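Local coordinates for bartonella effector protein (Bep) substrate of VirB T4SS (Bartonella clarridgeiae, PDB 4YK2) that is a VirB-translocated effector whose BID domain, the part described here, probably forms part of the signal for export through the type IV secretion system, at residues D31-E36 and A117-N122; S60-N65 and E111-Y116; N74-S79 and S107-A112; K85-K90 and K100-N105. All coordinates share one frame; numbering follows the deposited sequence. Where two conformers were deposited one is given.

Three of the four contacts lie one after another along helix 106-123, and each joins it to a different helix: 21-49 in contact 1, 56-64 in contact 2 and 69-78 in contact 3. The centres of contacts 1 and 2 are about 8 Å apart, and the two touch where Ile34 CG2 lies 3.9 Å from Tyr116 CE1. Contacts 2 and 3 share Glu111 and Ala112, with centres about 12 Å apart. Contact 4 closes a short chain loop nested inside the other three. Its centre, about 27 Å from that of contact 1, lies on the opposite side of the chain's centre; a sulfate ion, probably from the crystallisation liquor, is bound at contact 4.

Contact 1: D31-E36 and A117-N122; sequences DHSIQE and ADAVEN
The methyl group of Ala119 points at helix 21-49 and meets two side chains that follow each other on it. Ser33 OG stands 3.6 Å from Ala119 CB, and Ile34 CG1 lies 3.7 Å from the same methyl carbon. These neighbours come differently. Ser33 points toward the opposite helix, and its hydroxyl is turned back over its own backbone (chi1 60°), where it hydrogen-bonds to Ser30 O; the oxygen therefore reaches the methyl as a group already satisfied. Ile34 leaves its helix at the flank, and it is the end of the chain that bends inward: with CG1 beside the backbone N (chi1 -68°), the ethyl arm runs past Ala119 and brings Ile34 CD1 to 4.3 Å from Val120 CG2. The backbones come close at the alanine, with 5.7 Å between the CA atoms of Ile34 and Ala119. No hydrogen bond crosses the interface. The segments run at 154° with axes 8.9 Å apart, the near-antiparallel packing of two long helices in the BID four-helix bundle, with alanine at the close approach. Val120 also touches His63, and Ala117 touches Ile62, both from helix 56-64, while Val120 and Glu121 touch Pro66 of the following loop.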
loop_
_atom_site.group_PDB
_atom_site.type_symbol
_atom_site.label_atom_id
_atom_site.label_comp_id
_atom_site.label_asym_id
_atom_site.label_seq_id
_atom_site.Cartn_x
_atom_site.Cartn_y
_atom_site.Cartn_z
ATOM N N ASP A 31 1.920 12.589 11.205
ATOM C CA ASP A 31 0.665 11.871 11.365
ATOM C C ASP A 31 -0.197 11.994 10.122
ATOM O O ASP A 31 -0.779 11.011 9.657
ATOM C CB ASP A 31 -0.104 12.405 12.565
ATOM C CG ASP A 31 0.464 11.928 13.889
ATOM O OD1 ASP A 31 1.500 11.230 13.893
ATOM O OD2 ASP A 31 -0.130 12.271 14.932
ATOM N N HIS A 32 -0.267 13.209 9.586
ATOM C CA HIS A 32 -1.091 13.483 8.416
ATOM C C HIS A 32 -0.643 12.703 7.177
ATOM O O HIS A 32 -1.471 12.142 6.464
ATOM C CB HIS A 32 -1.097 14.979 8.100
ATOM C CG HIS A 32 -1.770 15.310 6.809
ATOM N ND1 HIS A 32 -3.141 15.367 6.678
ATOM C CD2 HIS A 32 -1.262 15.593 5.584
ATOM C CE1 HIS A 32 -3.449 15.672 5.430
ATOM N NE2 HIS A 32 -2.328 15.812 4.744
ATOM N N SER A 33 0.657 12.669 6.908
ATOM C CA SER A 33 1.130 11.988 5.710
ATOM C C SER A 33 0.951 10.466 5.834
ATOM O O SER A 33 0.742 9.772 4.831
ATOM C CB SER A 33 2.589 12.318 5.439
ATOM O OG SER A 33 3.393 11.918 6.535
ATOM N N ILE A 34 1.056 9.954 7.058
ATOM C CA ILE A 34 0.779 8.539 7.312
ATOM C C ILE A 34 -0.678 8.243 6.998
ATOM O O ILE A 34 -0.997 7.291 6.276
ATOM C CB ILE A 34 1.107 8.145 8.758
ATOM C CG1 ILE A 34 2.616 8.199 8.984
ATOM C CG2 ILE A 34 0.546 6.741 9.076
ATOM C CD1 ILE A 34 3.027 7.926 10.420
ATOM N N GLN A 35 -1.561 9.079 7.532
ATOM C CA GLN A 35 -2.985 8.877 7.354
ATOM C C GLN A 35 -3.409 8.977 5.886
ATOM O O GLN A 35 -4.215 8.172 5.421
ATOM C CB GLN A 35 -3.762 9.871 8.196
ATOM C CG GLN A 35 -5.256 9.672 8.172
ATOM C CD GLN A 35 -5.976 10.718 9.005
ATOM O OE1 GLN A 35 -6.801 10.392 9.869
ATOM N NE2 GLN A 35 -5.660 11.985 8.757
ATOM N N GLU A 36 -2.865 9.945 5.153
ATOM C CA GLU A 36 -3.203 10.070 3.742
ATOM C C GLU A 36 -2.754 8.857 2.909
ATOM O O GLU A 36 -3.427 8.483 1.950
ATOM C CB GLU A 36 -2.593 11.347 3.147
ATOM C CG GLU A 36 -3.364 12.626 3.508
ATOM C CD GLU A 36 -4.859 12.532 3.186
ATOM O OE1 GLU A 36 -5.215 12.474 1.984
ATOM O OE2 GLU A 36 -5.679 12.515 4.139
ATOM N N ALA A 117 5.681 3.715 4.225
ATOM C CA ALA A 117 6.885 3.254 4.921
ATOM C C ALA A 117 7.856 4.388 5.232
ATOM O O ALA A 117 8.435 4.424 6.312
ATOM C CB ALA A 117 7.587 2.195 4.107
ATOM N N ASP A 118 8.054 5.291 4.275
ATOM C CA ASP A 118 8.927 6.445 4.472
ATOM C C ASP A 118 8.409 7.345 5.582
ATOM O O ASP A 118 9.186 7.863 6.382
ATOM C CB ASP A 118 9.060 7.268 3.186
ATOM C CG ASP A 118 9.933 6.594 2.138
ATOM O OD1 ASP A 118 10.583 5.580 2.458
ATOM O OD2 ASP A 118 9.976 7.095 0.994
ATOM N N ALA A 119 7.092 7.539 5.617
ATOM C CA ALA A 119 6.483 8.415 6.611
ATOM C C ALA A 119 6.595 7.789 7.994
ATOM O O ALA A 119 6.880 8.476 8.971
ATOM C CB ALA A 119 5.034 8.700 6.264
ATOM N N VAL A 120 6.382 6.479 8.072
ATOM C CA VAL A 120 6.540 5.760 9.329
ATOM C C VAL A 120 7.998 5.823 9.786
ATOM O O VAL A 120 8.288 6.118 10.947
ATOM C CB VAL A 120 6.074 4.296 9.203
ATOM C CG1 VAL A 120 6.409 3.526 10.475
ATOM C CG2 VAL A 120 4.575 4.227 8.909
ATOM N N GLU A 121 8.909 5.538 8.864
ATOM C CA GLU A 121 10.340 5.555 9.148
ATOM C C GLU A 121 10.792 6.931 9.632
ATOM O O GLU A 121 11.662 7.042 10.494
ATOM C CB GLU A 121 11.132 5.156 7.899
ATOM C CG GLU A 121 12.630 5.083 8.094
ATOM C CD GLU A 121 13.102 3.689 8.441
ATOM O OE1 GLU A 121 13.596 3.487 9.570
ATOM O OE2 GLU A 121 12.988 2.797 7.577
ATOM N N ASN A 122 10.192 7.979 9.082
ATOM C CA ASN A 122 10.570 9.334 9.459
ATOM C C ASN A 122 10.019 9.698 10.833
ATOM O O ASN A 122 10.662 10.422 11.591
ATOM C CB ASN A 122 10.088 10.349 8.418
ATOM C CG ASN A 122 10.247 11.788 8.895
ATOM O OD1 ASN A 122 11.336 12.366 8.815
ATOM N ND2 ASN A 122 9.165 12.367 9.408
#

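Contact 2: S60-N65 and E111-Y116; sequences SQIHEN and EAIHKY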
loop_
_atom_site.group_PDB
_atom_site.type_symbol
_atom_site.label_atom_id
_atom_site.label_comp_id
_atom_site.label_asym_id
_atom_site.label_seq_id
_atom_site.Cartn_x
_atom_site.Cartn_y
_atom_site.Cartn_z
ATOM N N SER A 60 0.856 -3.609 8.802
ATOM C CA SER A 60 1.224 -3.584 10.215
ATOM C C SER A 60 2.649 -4.113 10.417
ATOM O O SER A 60 3.371 -3.678 11.327
ATOM C CB SER A 60 0.220 -4.390 11.035
ATOM O OG SER A 60 -0.991 -3.658 11.204
ATOM N N GLN A 61 3.050 -5.041 9.556
ATOM C CA GLN A 61 4.405 -5.590 9.571
ATOM C C GLN A 61 5.410 -4.494 9.208
ATOM O O GLN A 61 6.462 -4.341 9.839
ATOM C CB GLN A 61 4.507 -6.762 8.581
ATOM C CG GLN A 61 5.917 -7.356 8.417
ATOM C CD GLN A 61 5.919 -8.541 7.449
ATOM O OE1 GLN A 61 4.864 -8.997 7.024
ATOM N NE2 GLN A 61 7.100 -9.025 7.090
ATOM N N ILE A 62 5.076 -3.743 8.164
ATOM C CA ILE A 62 5.897 -2.628 7.718
ATOM C C ILE A 62 5.902 -1.556 8.795
ATOM O O ILE A 62 6.947 -0.983 9.111
ATOM C CB ILE A 62 5.403 -2.070 6.365
ATOM C CG1 ILE A 62 5.788 -3.029 5.235
ATOM C CG2 ILE A 62 5.994 -0.692 6.090
ATOM C CD1 ILE A 62 5.097 -2.734 3.920
ATOM N N HIS A 63 4.740 -1.292 9.375
ATOM C CA HIS A 63 4.662 -0.285 10.431
ATOM C C HIS A 63 5.628 -0.609 11.570
ATOM O O HIS A 63 6.314 0.270 12.095
ATOM C CB HIS A 63 3.242 -0.174 10.974
ATOM C CG HIS A 63 3.071 0.935 11.969
ATOM N ND1 HIS A 63 3.280 0.760 13.321
ATOM C CD2 HIS A 63 2.738 2.235 11.802
ATOM C CE1 HIS A 63 3.066 1.904 13.946
ATOM N NE2 HIS A 63 2.741 2.819 13.049
ATOM N N GLU A 64 5.679 -1.881 11.935
ATOM C CA GLU A 64 6.543 -2.358 13.009
ATOM C C GLU A 64 8.013 -2.351 12.599
ATOM O O GLU A 64 8.895 -2.004 13.384
ATOM C CB GLU A 64 6.117 -3.769 13.419
ATOM C CG GLU A 64 7.237 -4.633 13.967
ATOM C CD GLU A 64 7.507 -4.382 15.425
ATOM O OE1 GLU A 64 6.822 -3.518 16.017
ATOM O OE2 GLU A 64 8.404 -5.057 15.979
ATOM N N ASN A 65 8.274 -2.756 11.365
ATOM C CA ASN A 65 9.629 -2.765 10.855
ATOM C C ASN A 65 9.637 -2.388 9.384
ATOM O O ASN A 65 9.475 -3.249 8.529
ATOM C CB ASN A 65 10.276 -4.138 11.054
ATOM C CG ASN A 65 11.756 -4.126 10.718
ATOM O OD1 ASN A 65 12.303 -3.091 10.325
ATOM N ND2 ASN A 65 12.419 -5.268 10.883
ATOM N N GLU A 111 3.779 2.352 -4.886
ATOM C CA GLU A 111 4.299 3.674 -4.531
ATOM C C GLU A 111 3.702 4.178 -3.230
ATOM O O GLU A 111 4.395 4.783 -2.418
ATOM C CB GLU A 111 4.029 4.692 -5.637
ATOM C CG GLU A 111 4.862 4.476 -6.876
ATOM C CD GLU A 111 4.769 5.641 -7.846
ATOM O OE1 GLU A 111 4.593 6.796 -7.389
ATOM O OE2 GLU A 111 4.866 5.395 -9.062
ATOM N N ALA A 112 2.418 3.924 -3.024
ATOM C CA ALA A 112 1.759 4.406 -1.818
ATOM C C ALA A 112 2.297 3.678 -0.590
ATOM O O ALA A 112 2.437 4.268 0.479
ATOM C CB ALA A 112 0.262 4.240 -1.927
ATOM N N ILE A 113 2.628 2.401 -0.753
ATOM C CA ILE A 113 3.214 1.630 0.336
ATOM C C ILE A 113 4.620 2.142 0.658
ATOM O O ILE A 113 4.993 2.238 1.828
ATOM C CB ILE A 113 3.212 0.121 -0.000
ATOM C CG1 ILE A 113 1.780 -0.417 0.044
ATOM C CG2 ILE A 113 4.103 -0.662 0.969
ATOM C CD1 ILE A 113 1.641 -1.832 -0.542
ATOM N N HIS A 114 5.394 2.499 -0.365
ATOM C CA HIS A 114 6.721 3.082 -0.135
ATOM C C HIS A 114 6.604 4.429 0.594
ATOM O O HIS A 114 7.383 4.711 1.509
ATOM C CB HIS A 114 7.487 3.270 -1.448
ATOM C CG HIS A 114 8.227 2.049 -1.904
ATOM N ND1 HIS A 114 9.385 1.605 -1.299
ATOM C CD2 HIS A 114 7.983 1.185 -2.924
ATOM C CE1 HIS A 114 9.811 0.513 -1.912
ATOM N NE2 HIS A 114 8.982 0.241 -2.906
ATOM N N LYS A 115 5.636 5.251 0.199
ATOM C CA LYS A 115 5.407 6.537 0.878
ATOM C C LYS A 115 4.975 6.347 2.330
ATOM O O LYS A 115 5.445 7.055 3.217
ATOM C CB LYS A 115 4.364 7.363 0.133
ATOM C CG LYS A 115 4.870 7.938 -1.178
ATOM C CD LYS A 115 3.833 8.832 -1.826
ATOM C CE LYS A 115 4.313 9.288 -3.203
ATOM N NZ LYS A 115 3.196 9.798 -4.044
ATOM N N TYR A 116 4.079 5.390 2.563
ATOM C CA TYR A 116 3.658 5.024 3.909
ATOM C C TYR A 116 4.863 4.616 4.759
ATOM O O TYR A 116 5.063 5.128 5.867
ATOM C CB TYR A 116 2.621 3.890 3.837
ATOM C CG TYR A 116 2.257 3.285 5.170
ATOM C CD1 TYR A 116 1.308 3.882 5.993
ATOM C CD2 TYR A 116 2.843 2.098 5.596
ATOM C CE1 TYR A 116 0.975 3.328 7.203
ATOM C CE2 TYR A 116 2.515 1.536 6.806
ATOM C CZ TYR A 116 1.575 2.153 7.603
ATOM O OH TYR A 116 1.246 1.585 8.807
#
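Tyr116 and His63 meet through a hydroxyl and a ring edge. Tyr116 OH lies near the plane of the imidazole, 3.4 Å from His63 CD2, and the same oxygen is equally close to His63 CB, so it nestles in the angle between ring and stem. The two side chains cross at about a right angle. Tyr116 presents an edge of its own to helix 56-64 as well: Ile62 CG2 lies close to the plane of the phenol ring, 4.2 Å from Tyr116 CE2. With its CG anti to the backbone N (chi1 171°), the tyrosine spans the distance between the helices, whose segments have axes 11.1 Å apart. Both helices belong to the BID domain, a four-helix bundle topped with a hook; here they run in roughly the same direction (33°), and Ile62, Ile113 and Tyr116 are buried between them. Ile62 sends its other branch to a second partner: Ile62 CD1 lies 3.7 Å from Ile113 CG2, the two isoleucines crossing nearly perpendicularly. The ethyl and methyl branches of Ile62 are thereby divided between residues one helical turn apart. Further round, Ile62 also touches Thr69 and Ile72 of helix 69-78, Ile113 touches Leu55, and Tyr116 touches Glu38 of helix 21-49.

Contact 3: N74-S79 and S107-A112; sequences NTLTNS and SKLVEA
Val110 CG2 fits between Leu76 and Thr77, consecutive residues of helix 69-78. Val110 CG2 lies 3.7 Å from Leu76 CD2 and 3.6 Å from Thr77 OG1. Leu76 slides past the valine in the opposite direction, whereas Thr77 crosses it almost perpendicularly. Leu76 does double duty. Leu76 CD2 also sits 3.8 Å from Leu109 CG, so a single branch touches two successive residues of helix 106-123. Its first torsion explains the reach: CG stands opposite the amide nitrogen (chi1 -172°), and the leucine extends from its helix into the interface. Thr77 comes in at the flank with its oxygen rather than its methyl, yet this hydroxyl is not wanting a partner, since it hydrogen-bonds to Ser73 O one turn earlier. A second layer lies behind these groups. Leu76 touches Phe49 and Phe83, and Leu109 touches Ser45 of helix 21-49. On another side of helix 69-78, close to its C-terminal end, Asn74 O takes two hydrogen bonds in the conformer modelled here, from Asn78 N at 2.9 Å and from the side-chain Asn78 ND2 at 3.0 Å. The helical segments run at 172° to each other with axes 9.7 Å apart, the nearly antiparallel side-by-side arrangement of neighbours in the four-helix bundle of the BID domain.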
loop_
_atom_site.group_PDB
_atom_site.type_symbol
_atom_site.label_atom_id
_atom_site.label_comp_id
_atom_site.label_asym_id
_atom_site.label_seq_id
_atom_site.Cartn_x
_atom_site.Cartn_y
_atom_site.Cartn_z
ATOM N N ASN A 74 8.410 -5.946 -3.708
ATOM C CA ASN A 74 8.869 -6.805 -4.796
ATOM C C ASN A 74 7.862 -7.905 -5.106
ATOM O O ASN A 74 7.583 -8.216 -6.267
ATOM C CB ASN A 74 10.217 -7.436 -4.448
ATOM C CG ASN A 74 10.716 -8.361 -5.528
ATOM O OD1 ASN A 74 11.173 -7.910 -6.579
ATOM N ND2 ASN A 74 10.634 -9.664 -5.282
ATOM N N THR A 75 7.324 -8.514 -4.054
ATOM C CA THR A 75 6.296 -9.540 -4.235
ATOM C C THR A 75 5.048 -8.931 -4.866
ATOM O O THR A 75 4.446 -9.516 -5.762
ATOM C CB THR A 75 5.919 -10.224 -2.907
ATOM O OG1 THR A 75 7.050 -10.961 -2.421
ATOM C CG2 THR A 75 4.736 -11.178 -3.114
ATOM N N LEU A 76 4.679 -7.732 -4.429
ATOM C CA LEU A 76 3.480 -7.087 -4.961
ATOM C C LEU A 76 3.648 -6.739 -6.443
ATOM O O LEU A 76 2.710 -6.868 -7.236
ATOM C CB LEU A 76 3.153 -5.826 -4.155
ATOM C CG LEU A 76 1.825 -5.140 -4.450
ATOM C CD1 LEU A 76 0.672 -6.112 -4.319
ATOM C CD2 LEU A 76 1.627 -3.944 -3.488
ATOM N N THR A 77 4.853 -6.295 -6.797
ATOM C CA THR A 77 5.188 -5.899 -8.163
ATOM C C THR A 77 5.227 -7.088 -9.101
ATOM O O THR A 77 4.662 -7.039 -10.196
ATOM C CB THR A 77 6.558 -5.182 -8.221
ATOM O OG1 THR A 77 6.486 -3.953 -7.479
ATOM C CG2 THR A 77 6.969 -4.889 -9.672
ATOM N N ASN A 78 5.873 -8.159 -8.648
ATOM C CA ASN A 78 6.199 -9.285 -9.507
ATOM C C ASN A 78 5.260 -10.491 -9.340
ATOM O O ASN A 78 5.094 -11.269 -10.268
ATOM C CB ASN A 78 7.646 -9.703 -9.257
ATOM C CG ASN A 78 8.625 -8.648 -9.732
ATOM O OD1 ASN A 78 8.867 -8.514 -10.925
ATOM N ND2 ASN A 78 9.192 -7.903 -8.801
ATOM N N SER A 79 4.651 -10.642 -8.168
ATOM C CA SER A 79 3.738 -11.767 -7.921
ATOM C C SER A 79 2.570 -11.344 -7.037
ATOM O O SER A 79 2.373 -11.903 -5.956
ATOM C CB SER A 79 4.470 -12.943 -7.256
ATOM O OG SER A 79 5.665 -13.278 -7.933
ATOM N N SER A 107 1.217 -0.588 -9.788
ATOM C CA SER A 107 2.324 0.362 -9.681
ATOM C C SER A 107 2.049 1.463 -8.631
ATOM O O SER A 107 2.889 1.734 -7.770
ATOM C CB SER A 107 2.609 0.989 -11.052
ATOM O OG SER A 107 3.733 1.842 -10.996
ATOM N N LYS A 108 0.864 2.068 -8.677
ATOM C CA LYS A 108 0.565 3.145 -7.737
ATOM C C LYS A 108 0.351 2.606 -6.320
ATOM O O LYS A 108 0.663 3.294 -5.349
ATOM C CB LYS A 108 -0.649 3.956 -8.206
ATOM C CG LYS A 108 -0.333 4.974 -9.324
ATOM C CD LYS A 108 0.433 6.199 -8.806
ATOM C CE LYS A 108 0.626 7.258 -9.896
ATOM N NZ LYS A 108 1.099 8.557 -9.342
ATOM N N LEU A 109 -0.145 1.377 -6.192
ATOM C CA LEU A 109 -0.280 0.763 -4.870
ATOM C C LEU A 109 1.110 0.570 -4.236
ATOM O O LEU A 109 1.323 0.887 -3.066
ATOM C CB LEU A 109 -1.031 -0.578 -4.960
ATOM C CG LEU A 109 -1.197 -1.407 -3.678
ATOM C CD1 LEU A 109 -1.792 -0.584 -2.540
ATOM C CD2 LEU A 109 -2.064 -2.649 -3.944
ATOM N N VAL A 110 2.061 0.069 -5.016
ATOM C CA VAL A 110 3.440 -0.059 -4.540
ATOM C C VAL A 110 4.014 1.309 -4.097
ATOM O O VAL A 110 4.652 1.419 -3.045
ATOM C CB VAL A 110 4.318 -0.722 -5.628
ATOM C CG1 VAL A 110 5.796 -0.675 -5.267
ATOM C CG2 VAL A 110 3.839 -2.182 -5.889
ATOM N N GLU A 111 3.779 2.352 -4.886
ATOM C CA GLU A 111 4.299 3.674 -4.531
ATOM C C GLU A 111 3.702 4.178 -3.230
ATOM O O GLU A 111 4.395 4.783 -2.418
ATOM C CB GLU A 111 4.029 4.692 -5.637
ATOM C CG GLU A 111 4.862 4.476 -6.876
ATOM C CD GLU A 111 4.769 5.641 -7.846
ATOM O OE1 GLU A 111 4.593 6.796 -7.389
ATOM O OE2 GLU A 111 4.866 5.395 -9.062
ATOM N N ALA A 112 2.418 3.924 -3.024
ATOM C CA ALA A 112 1.759 4.406 -1.818
ATOM C C ALA A 112 2.297 3.678 -0.590
ATOM O O ALA A 112 2.437 4.268 0.479
ATOM C CB ALA A 112 0.262 4.240 -1.927
#

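Contact 4: K85-K90 and K100-N105; sequences KLAGSK and KQAEKN. With SO4 (sulfate ion), chain C.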
loop_
_atom_site.group_PDB
_atom_site.type_symbol
_atom_site.label_atom_id
_atom_site.label_comp_id
_atom_site.label_asym_id
_atom_site.label_seq_id
_atom_site.Cartn_x
_atom_site.Cartn_y
_atom_site.Cartn_z
ATOM N N LYS A 85 -6.126 -13.286 -5.052
ATOM C CA LYS A 85 -6.527 -13.185 -6.454
ATOM C C LYS A 85 -6.793 -11.721 -6.815
ATOM O O LYS A 85 -7.360 -10.981 -6.016
ATOM C CB LYS A 85 -7.778 -14.034 -6.713
ATOM C CG LYS A 85 -8.232 -14.026 -8.158
ATOM C CD LYS A 85 -9.205 -15.155 -8.433
ATOM C CE LYS A 85 -10.623 -14.714 -8.182
ATOM N NZ LYS A 85 -11.020 -13.664 -9.156
ATOM N N LEU A 86 -6.374 -11.298 -8.002
ATOM C CA LEU A 86 -6.655 -9.931 -8.440
ATOM C C LEU A 86 -8.145 -9.759 -8.714
ATOM O O LEU A 86 -8.835 -10.727 -9.063
ATOM C CB LEU A 86 -5.858 -9.586 -9.694
ATOM C CG LEU A 86 -4.335 -9.601 -9.595
ATOM C CD1 LEU A 86 -3.733 -9.202 -10.930
ATOM C CD2 LEU A 86 -3.861 -8.685 -8.492
ATOM N N ALA A 87 -8.640 -8.537 -8.557
ATOM C CA ALA A 87 -10.031 -8.232 -8.882
ATOM C C ALA A 87 -10.279 -8.490 -10.361
ATOM O O ALA A 87 -9.346 -8.482 -11.159
ATOM C CB ALA A 87 -10.367 -6.792 -8.531
ATOM N N GLY A 88 -11.537 -8.716 -10.722
ATOM C CA GLY A 88 -11.880 -9.028 -12.100
ATOM C C GLY A 88 -11.554 -10.476 -12.410
ATOM O O GLY A 88 -11.330 -11.269 -11.500
ATOM N N SER A 89 -11.527 -10.835 -13.687
ATOM C CA SER A 89 -11.122 -12.182 -14.040
ATOM C C SER A 89 -10.432 -12.224 -15.385
ATOM O O SER A 89 -10.443 -11.248 -16.141
ATOM C CB SER A 89 -12.323 -13.135 -14.029
ATOM O OG SER A 89 -13.435 -12.562 -14.667
ATOM N N LYS A 90 -9.801 -13.364 -15.642
ATOM C CA LYS A 90 -9.098 -13.628 -16.885
ATOM C C LYS A 90 -9.564 -14.975 -17.410
ATOM O O LYS A 90 -9.302 -16.012 -16.800
ATOM C CB LYS A 90 -7.580 -13.621 -16.675
ATOM C CG LYS A 90 -6.786 -13.843 -17.950
ATOM C CD LYS A 90 -5.313 -13.480 -17.784
ATOM C CE LYS A 90 -4.516 -14.605 -17.154
ATOM N NZ LYS A 90 -3.070 -14.478 -17.485
ATOM N N LYS A 100 -8.108 -5.626 -15.879
ATOM C CA LYS A 100 -7.171 -4.687 -16.481
ATOM C C LYS A 100 -6.967 -3.474 -15.570
ATOM O O LYS A 100 -5.840 -3.039 -15.380
ATOM C CB LYS A 100 -7.645 -4.262 -17.874
ATOM C CG LYS A 100 -7.623 -5.410 -18.892
ATOM C CD LYS A 100 -7.875 -4.928 -20.316
ATOM C CE LYS A 100 -7.666 -6.052 -21.326
ATOM N NZ LYS A 100 -7.822 -5.593 -22.739
ATOM N N GLN A 101 -8.040 -2.961 -14.972
ATOM C CA GLN A 101 -7.898 -1.856 -14.017
ATOM C C GLN A 101 -7.115 -2.280 -12.777
ATOM O O GLN A 101 -6.330 -1.497 -12.253
ATOM C CB GLN A 101 -9.260 -1.300 -13.596
ATOM C CG GLN A 101 -9.946 -0.443 -14.659
ATOM C CD GLN A 101 -9.027 0.623 -15.248
ATOM O OE1 GLN A 101 -8.697 0.594 -16.440
ATOM N NE2 GLN A 101 -8.610 1.570 -14.412
ATOM N N ALA A 102 -7.336 -3.508 -12.305
ATOM C CA ALA A 102 -6.594 -4.009 -11.153
ATOM C C ALA A 102 -5.098 -3.969 -11.444
ATOM O O ALA A 102 -4.314 -3.407 -10.661
ATOM C CB ALA A 102 -7.035 -5.438 -10.797
ATOM N N GLU A 103 -4.715 -4.543 -12.586
ATOM C CA GLU A 103 -3.308 -4.616 -12.970
ATOM C C GLU A 103 -2.692 -3.230 -13.146
ATOM O O GLU A 103 -1.555 -3.004 -12.740
ATOM C CB GLU A 103 -3.137 -5.442 -14.253
ATOM C CG GLU A 103 -3.346 -6.939 -14.012
ATOM C CD GLU A 103 -3.079 -7.800 -15.243
ATOM O OE1 GLU A 103 -2.916 -7.252 -16.355
ATOM O OE2 GLU A 103 -3.041 -9.035 -15.089
ATOM N N LYS A 104 -3.450 -2.304 -13.725
ATOM C CA LYS A 104 -2.928 -0.967 -14.006
ATOM C C LYS A 104 -2.805 -0.109 -12.755
ATOM O O LYS A 104 -2.315 1.013 -12.823
ATOM C CB LYS A 104 -3.805 -0.243 -15.025
ATOM C CG LYS A 104 -3.664 -0.774 -16.439
ATOM C CD LYS A 104 -4.733 -0.181 -17.350
ATOM C CE LYS A 104 -4.799 -0.918 -18.680
ATOM N NZ LYS A 104 -5.865 -0.371 -19.565
ATOM N N ASN A 105 -3.225 -0.631 -11.611
ATOM C CA ASN A 105 -3.111 0.147 -10.384
ATOM C C ASN A 105 -2.099 -0.425 -9.405
ATOM O O ASN A 105 -1.871 0.146 -8.346
ATOM C CB ASN A 105 -4.483 0.280 -9.727
ATOM C CG ASN A 105 -5.287 1.413 -10.331
ATOM O OD1 ASN A 105 -5.127 2.560 -9.939
ATOM N ND2 ASN A 105 -6.120 1.100 -11.317
HETATM S S SO4 C . -15.556 -9.966 -12.218
HETATM O O1 SO4 C . -15.571 -8.640 -12.832
HETATM O O2 SO4 C . -15.172 -9.856 -10.811
HETATM O O3 SO4 C . -14.608 -10.825 -12.923
HETATM O O4 SO4 C . -16.892 -10.549 -12.313
#
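While Leu86 and Ala87 lean on the helix opposite, Ser89 of the same segment donates its hydroxyl to sulfate O3, at 2.7 Å from Ser89 OG. The serine is held in the position between backbone N and carbonyl carbon (chi1 45°), and Asn96 ND2 supplies the ion with another hydrogen bond. Beside it the chain is pinned by Arg99, which hydrogen-bonds to Ala87 O through NE and to Gly88 O through NH2; one guanidinium group therefore holds two successive carbonyls of a segment without regular structure. Positive phi at Gly88 (78°) lets the chain turn on toward the small hairpin of strands 90-91 and 94-95. This region lies at one end of the four-helix bundle, and probably belongs to the hook that tops it in BID domains. Ala102 points at the loop: Ala102 CB lies 3.8 Å from the carbonyl oxygen Ala87 O and makes an apolar contact with Ala87 CB at 4.3 Å. Next to it, Glu103 CG meets Leu86 CD1 at 3.8 Å, and the two side chains cross at about a right angle. Glu103 meets Leu86 through its aliphatic stem, while its carboxylate forms a salt bridge with Lys95 through OE1. Leu86 also touches Val48 and Phe49 of helix 21-49. Asn105 ND2 gives Gln101 O a nearly straight hydrogen bond, 2.8 Å long with an angle of 175° at the hydrogen.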